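Local coordinates for protein beta-galacturonidase (PDB 6NCW) that is a family 2 glycoside hydrolase that acts as a beta-galacturonidase, releasing beta-linked galacturonate, and probably also has beta-glucuronidase activity, at residues 429-434 with 440-445; 486-491 with 545-550. One frame throughout, in Å; residues are numbered along the deposited sequence.

Contact 1: 429-434 with 440-445; sequences IYPKWY and EDYLDE
In the TIM barrel domain, I429 and P431, on the loop that leaves strand 425-428, pack against Y442 and L443 on the helix that follows, 439-453. The contact is wholly apolar and closes this beta-to-alpha connection. Y442 meets both loop residues. Its CG is anti to the backbone N (chi1 -164°), which carries the ring from the helix toward the loop, where I429 meets it at the rim: Y442 CE1 lies 3.8 Å from I429 CB and also 3.8 Å from I429 CG2, the latter methyl lying in the plane of the ring at its edge. The isoleucine and the tyrosine run alongside each other in opposite senses. P431 instead lies roughly perpendicular to Y442. The proline CD is 4.0 Å from Y442 CD1, and its CB is 4.0 Å from Y442 CB, so the pyrrolidine touches the tyrosine both at CB and on the CD1 side of the ring. At the other end of the isoleucine, I429 CD1 meets L443 CD1 at 4.1 Å.

Beyond P431 the chain turns back, with Y430 O accepting hydrogen bonds from both W433 N and Y434 N. The turn places W433 CD1 over the centre of one face of the Y434 ring, 3.5 Å above its plane. Y434 binds alpha-D-galacturonate, and its hydroxyl is hydrogen-bonded to K532 NZ, another residue that binds this sugar. Y430, whose CB points away from the helix, hydrogen-bonds E465, also a sugar-binding residue. The loop thus packs on the helix through I429 and P431 and carries a sugar-binding residue in Y434.

Around the contact, F413 stacks on the Y442 ring, W433 meets F522 of the second subunit edge-to-face, I429 and L443 both touch I463 of strand 461-466, and L443 continues onto V498 of helix 484-500.

Contact 2: 486-491 with 545-550; sequences YQVQAL and YEVVKD
V488 and V547 meet methyl to methyl, V488 CG1 lying 3.5 Å from V547 CG2, a close approach at the centre of this helix-helix contact. V547 points toward the facing helix and fits between V488 and L491, one turn apart: its CG1, anti to the backbone N (chi1 153°), is 4.1 Å from L491 CB and 4.0 Å from the carbonyl oxygen V488 O. The valine thus rests on backbone as well as on side chains. Toward the buried side, L491 CD1 extends to V548 CG2 at 4.2 Å, the two side chains meeting at a slant. No hydrogen bond joins the segments, whose axes come within 9.1 Å and run nearly parallel, at 19°.

Further out, polar groups link each helix to its surroundings. Q487 NE2 is hydrogen-bonded to the carbonyl oxygens of A468 and of G533, the residue after the sugar-binding K532. Y545 OH hydrogen-bonds D302 OD1, with which K549 NZ also forms a salt bridge. V488 also touches L543, just ahead of helix 544-553, while V547 and V548 continue along helix 484-500 onto K492 and L495. As helices flanking barrel strand 504-509, the two lie side by side outside the barrel, as the TIM fold requires.

From the N terminus, contact 1 comes first and closes the connection from strand 425-428 to helix 439-453, with five residues between its segments. Contact 2 opens after it is complete and spans 53 residues, including strand 504-509, to bring helix 544-553 beside helix 484-500. The two are therefore in series, neither nested nor crossed, with centres about 16 Å apart. They nevertheless touch: K432 O and Y486 OH, 2.5 Å apart, probably share a hydrogen bond, and W433 CE3 packs on Y486 CE1 at 3.9 Å. Helix 484-500 thereby joins the 429-434 loop to helix 544-553 within the TIM barrel domain.

Contact 1: 429-434 with 440-445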
loop_
_atom_site.group_PDB
_atom_site.type_symbol
_atom_site.label_atom_id
_atom_site.label_comp_id
_atom_site.label_asym_id
_atom_site.label_seq_id
_atom_site.Cartn_x
_atom_site.Cartn_y
_atom_site.Cartn_z
ATOM N N ILE A 429 4.879 -20.461 22.139
ATOM C CA ILE A 429 6.298 -20.355 21.786
ATOM C C ILE A 429 6.423 -19.610 20.469
ATOM O O ILE A 429 5.597 -19.784 19.563
ATOM C CB ILE A 429 7.003 -21.733 21.684
ATOM C CG1 ILE A 429 6.442 -22.558 20.530
ATOM C CG2 ILE A 429 6.939 -22.491 23.015
ATOM C CD1 ILE A 429 7.211 -23.869 20.270
ATOM N N TYR A 430 7.475 -18.794 20.348
ATOM C CA TYR A 430 7.733 -18.063 19.103
ATOM C C TYR A 430 9.170 -18.200 18.578
ATOM O O TYR A 430 9.817 -17.204 18.249
ATOM C CB TYR A 430 7.389 -16.599 19.317
ATOM C CG TYR A 430 5.910 -16.346 19.528
ATOM C CD1 TYR A 430 5.353 -16.390 20.794
ATOM C CD2 TYR A 430 5.077 -16.053 18.447
ATOM C CE1 TYR A 430 4.001 -16.127 20.982
ATOM C CE2 TYR A 430 3.740 -15.792 18.625
ATOM C CZ TYR A 430 3.205 -15.833 19.892
ATOM O OH TYR A 430 1.859 -15.570 20.067
ATOM N N PRO A 431 9.690 -19.423 18.442
ATOM C CA PRO A 431 10.999 -19.572 17.785
ATOM C C PRO A 431 10.886 -19.158 16.328
ATOM O O PRO A 431 9.865 -19.406 15.671
ATOM C CB PRO A 431 11.304 -21.069 17.916
ATOM C CG PRO A 431 9.889 -21.701 17.964
ATOM C CD PRO A 431 9.119 -20.732 18.822
ATOM N N LYS A 432 11.940 -18.500 15.845
ATOM C CA LYS A 432 12.087 -17.900 14.522
ATOM C C LYS A 432 11.324 -16.580 14.417
ATOM O O LYS A 432 11.346 -15.937 13.344
ATOM C CB LYS A 432 11.688 -18.852 13.382
ATOM C CG LYS A 432 12.722 -19.969 13.207
ATOM C CD LYS A 432 14.132 -19.365 13.282
ATOM C CE LYS A 432 15.224 -20.348 12.855
ATOM N NZ LYS A 432 15.119 -20.674 11.400
ATOM N N TRP A 433 10.692 -16.111 15.494
ATOM C CA TRP A 433 10.222 -14.731 15.523
ATOM C C TRP A 433 10.883 -13.968 16.665
ATOM O O TRP A 433 11.726 -13.115 16.403
ATOM C CB TRP A 433 8.695 -14.654 15.575
ATOM C CG TRP A 433 8.232 -13.227 15.460
ATOM C CD1 TRP A 433 7.692 -12.460 16.448
ATOM C CD2 TRP A 433 8.341 -12.374 14.306
ATOM N NE1 TRP A 433 7.427 -11.187 15.981
ATOM C CE2 TRP A 433 7.817 -11.109 14.669
ATOM C CE3 TRP A 433 8.807 -12.563 13.003
ATOM C CZ2 TRP A 433 7.758 -10.037 13.776
ATOM C CZ3 TRP A 433 8.752 -11.477 12.105
ATOM C CH2 TRP A 433 8.226 -10.249 12.501
ATOM N N TYR A 434 10.552 -14.258 17.917
ATOM C CA TYR A 434 11.171 -13.600 19.060
ATOM C C TYR A 434 12.490 -14.241 19.500
ATOM O O TYR A 434 13.185 -13.644 20.317
ATOM C CB TYR A 434 10.200 -13.598 20.249
ATOM C CG TYR A 434 9.002 -12.690 20.083
ATOM C CD1 TYR A 434 9.155 -11.364 19.675
ATOM C CD2 TYR A 434 7.710 -13.156 20.336
ATOM C CE1 TYR A 434 8.050 -10.520 19.521
ATOM C CE2 TYR A 434 6.602 -12.327 20.179
ATOM C CZ TYR A 434 6.782 -11.003 19.771
ATOM O OH TYR A 434 5.691 -10.173 19.626
ATOM N N GLU A 440 12.571 -26.859 15.805
ATOM C CA GLU A 440 12.659 -28.227 16.308
ATOM C C GLU A 440 13.456 -28.301 17.608
ATOM O O GLU A 440 13.094 -29.051 18.519
ATOM C CB GLU A 440 13.296 -29.118 15.251
ATOM C CG GLU A 440 12.987 -30.566 15.444
ATOM C CD GLU A 440 13.028 -31.317 14.134
ATOM O OE1 GLU A 440 14.078 -31.232 13.448
ATOM O OE2 GLU A 440 11.997 -31.957 13.789
ATOM N N ASP A 441 14.545 -27.533 17.706
ATOM C CA ASP A 441 15.395 -27.584 18.896
ATOM C C ASP A 441 14.705 -26.950 20.090
ATOM O O ASP A 441 14.748 -27.488 21.200
ATOM C CB ASP A 441 16.729 -26.874 18.637
ATOM C CG ASP A 441 17.506 -27.484 17.475
ATOM O OD1 ASP A 441 17.086 -28.551 16.988
ATOM O OD2 ASP A 441 18.531 -26.891 17.058
ATOM N N TYR A 442 14.084 -25.795 19.880
ATOM C CA TYR A 442 13.367 -25.118 20.950
ATOM C C TYR A 442 12.236 -25.992 21.473
ATOM O O TYR A 442 12.072 -26.172 22.685
ATOM C CB TYR A 442 12.838 -23.786 20.412
ATOM C CG TYR A 442 12.405 -22.804 21.452
ATOM C CD1 TYR A 442 11.059 -22.602 21.726
ATOM C CD2 TYR A 442 13.343 -22.050 22.146
ATOM C CE1 TYR A 442 10.647 -21.674 22.671
ATOM C CE2 TYR A 442 12.945 -21.125 23.106
ATOM C CZ TYR A 442 11.604 -20.939 23.356
ATOM O OH TYR A 442 11.214 -20.024 24.304
ATOM N N LEU A 443 11.462 -26.572 20.557
ATOM C CA LEU A 443 10.324 -27.393 20.930
ATOM C C LEU A 443 10.770 -28.654 21.664
ATOM O O LEU A 443 10.144 -29.060 22.653
ATOM C CB LEU A 443 9.523 -27.730 19.671
ATOM C CG LEU A 443 8.245 -28.529 19.805
ATOM C CD1 LEU A 443 7.359 -27.931 20.907
ATOM C CD2 LEU A 443 7.537 -28.530 18.468
ATOM N N ASP A 444 11.860 -29.278 21.204
ATOM C CA ASP A 444 12.370 -30.477 21.870
ATOM C C ASP A 444 12.893 -30.166 23.266
ATOM O O ASP A 444 12.643 -30.923 24.211
ATOM C CB ASP A 444 13.463 -31.121 21.015
ATOM C CG ASP A 444 12.898 -31.780 19.757
ATOM O OD1 ASP A 444 11.648 -31.894 19.654
ATOM O OD2 ASP A 444 13.693 -32.177 18.876
ATOM N N GLU A 445 13.612 -29.060 23.418
ATOM C CA GLU A 445 14.105 -28.681 24.737
ATOM C C GLU A 445 12.952 -28.442 25.711
ATOM O O GLU A 445 13.002 -28.890 26.863
ATOM C CB GLU A 445 14.984 -27.438 24.625
ATOM C CG GLU A 445 15.181 -26.753 25.957
ATOM C CD GLU A 445 16.065 -25.519 25.883
ATOM O OE1 GLU A 445 16.090 -24.752 26.871
ATOM O OE2 GLU A 445 16.749 -25.324 24.857
#

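Contact 2: 486-491 with 545-550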
loop_
_atom_site.group_PDB
_atom_site.type_symbol
_atom_site.label_atom_id
_atom_site.label_comp_id
_atom_site.label_asym_id
_atom_site.label_seq_id
_atom_site.Cartn_x
_atom_site.Cartn_y
_atom_site.Cartn_z
ATOM N N TYR A 486 9.290 -13.345 4.765
ATOM C CA TYR A 486 9.829 -13.962 5.964
ATOM C C TYR A 486 8.743 -14.727 6.709
ATOM O O TYR A 486 9.001 -15.801 7.260
ATOM C CB TYR A 486 10.474 -12.939 6.893
ATOM C CG TYR A 486 11.085 -13.650 8.076
ATOM C CD1 TYR A 486 10.374 -13.821 9.263
ATOM C CD2 TYR A 486 12.347 -14.223 7.977
ATOM C CE1 TYR A 486 10.928 -14.503 10.348
ATOM C CE2 TYR A 486 12.909 -14.892 9.044
ATOM C CZ TYR A 486 12.195 -15.032 10.232
ATOM O OH TYR A 486 12.761 -15.722 11.286
ATOM N N GLN A 487 7.522 -14.180 6.759
ATOM C CA GLN A 487 6.467 -14.865 7.494
ATOM C C GLN A 487 6.171 -16.221 6.867
ATOM O O GLN A 487 5.838 -17.179 7.573
ATOM C CB GLN A 487 5.192 -14.025 7.546
ATOM C CG GLN A 487 4.094 -14.685 8.383
ATOM C CD GLN A 487 2.734 -14.007 8.244
ATOM O OE1 GLN A 487 2.270 -13.717 7.122
ATOM N NE2 GLN A 487 2.085 -13.751 9.379
ATOM N N VAL A 488 6.262 -16.307 5.536
ATOM C CA VAL A 488 6.094 -17.580 4.843
ATOM C C VAL A 488 7.093 -18.601 5.375
ATOM O O VAL A 488 6.721 -19.718 5.751
ATOM C CB VAL A 488 6.258 -17.387 3.323
ATOM C CG1 VAL A 488 6.508 -18.756 2.627
ATOM C CG2 VAL A 488 5.049 -16.687 2.742
ATOM N N GLN A 489 8.374 -18.212 5.447
ATOM C CA GLN A 489 9.428 -19.127 5.879
ATOM C C GLN A 489 9.234 -19.550 7.325
ATOM O O GLN A 489 9.407 -20.723 7.666
ATOM C CB GLN A 489 10.805 -18.478 5.724
ATOM C CG GLN A 489 11.111 -17.898 4.346
ATOM C CD GLN A 489 12.396 -17.045 4.317
ATOM O OE1 GLN A 489 12.777 -16.517 3.265
ATOM N NE2 GLN A 489 13.061 -16.907 5.474
ATOM N N ALA A 490 8.930 -18.596 8.205
ATOM C CA ALA A 490 8.728 -18.912 9.614
ATOM C C ALA A 490 7.590 -19.916 9.804
ATOM O O ALA A 490 7.755 -20.941 10.481
ATOM C CB ALA A 490 8.448 -17.633 10.400
ATOM N N LEU A 491 6.436 -19.654 9.185
ATOM C CA LEU A 491 5.280 -20.529 9.390
ATOM C C LEU A 491 5.537 -21.921 8.825
ATOM O O LEU A 491 5.143 -22.924 9.429
ATOM C CB LEU A 491 4.025 -19.912 8.774
ATOM C CG LEU A 491 3.138 -19.053 9.697
ATOM C CD1 LEU A 491 2.497 -19.925 10.765
ATOM C CD2 LEU A 491 3.953 -17.937 10.350
ATOM N N TYR A 545 -0.586 -17.381 3.853
ATOM C CA TYR A 545 -1.866 -18.075 3.840
ATOM C C TYR A 545 -1.760 -19.394 3.084
ATOM O O TYR A 545 -2.309 -20.417 3.518
ATOM C CB TYR A 545 -2.918 -17.147 3.235
ATOM C CG TYR A 545 -4.354 -17.623 3.159
ATOM C CD1 TYR A 545 -4.753 -18.578 2.224
ATOM C CD2 TYR A 545 -5.338 -17.024 3.944
ATOM C CE1 TYR A 545 -6.065 -18.964 2.116
ATOM C CE2 TYR A 545 -6.651 -17.395 3.840
ATOM C CZ TYR A 545 -7.013 -18.364 2.936
ATOM O OH TYR A 545 -8.329 -18.719 2.851
ATOM N N GLU A 546 -1.012 -19.403 1.978
ATOM C CA GLU A 546 -0.897 -20.623 1.180
ATOM C C GLU A 546 -0.012 -21.664 1.861
ATOM O O GLU A 546 -0.196 -22.864 1.643
ATOM C CB GLU A 546 -0.366 -20.296 -0.215
ATOM C CG GLU A 546 -1.339 -19.466 -1.052
ATOM C CD GLU A 546 -2.691 -20.164 -1.228
ATOM O OE1 GLU A 546 -3.753 -19.519 -1.018
ATOM O OE2 GLU A 546 -2.687 -21.373 -1.554
ATOM N N VAL A 547 0.925 -21.225 2.702
ATOM C CA VAL A 547 1.770 -22.142 3.464
ATOM C C VAL A 547 0.960 -22.858 4.541
ATOM O O VAL A 547 1.114 -24.070 4.757
ATOM C CB VAL A 547 2.956 -21.363 4.067
ATOM C CG1 VAL A 547 3.468 -22.041 5.339
ATOM C CG2 VAL A 547 4.078 -21.272 3.064
ATOM N N VAL A 548 0.106 -22.118 5.258
ATOM C CA VAL A 548 -0.744 -22.727 6.280
ATOM C C VAL A 548 -1.744 -23.678 5.636
ATOM O O VAL A 548 -1.969 -24.791 6.123
ATOM C CB VAL A 548 -1.457 -21.641 7.108
ATOM C CG1 VAL A 548 -2.481 -22.278 8.018
ATOM C CG2 VAL A 548 -0.444 -20.831 7.951
ATOM N N LYS A 549 -2.356 -23.251 4.535
ATOM C CA LYS A 549 -3.337 -24.081 3.856
ATOM C C LYS A 549 -2.710 -25.391 3.387
ATOM O O LYS A 549 -3.261 -26.471 3.620
ATOM C CB LYS A 549 -3.932 -23.291 2.693
ATOM C CG LYS A 549 -4.968 -24.007 1.858
ATOM C CD LYS A 549 -5.562 -22.996 0.877
ATOM C CE LYS A 549 -6.676 -23.592 0.044
ATOM N NZ LYS A 549 -7.260 -22.550 -0.826
ATOM N N ASP A 550 -1.544 -25.316 2.741
ATOM C CA ASP A 550 -0.854 -26.536 2.326
ATOM C C ASP A 550 -0.621 -27.468 3.504
ATOM O O ASP A 550 -0.815 -28.683 3.387
ATOM C CB ASP A 550 0.484 -26.209 1.676
ATOM C CG ASP A 550 0.332 -25.595 0.297
ATOM O OD1 ASP A 550 -0.778 -25.649 -0.280
ATOM O OD2 ASP A 550 1.336 -25.034 -0.201
#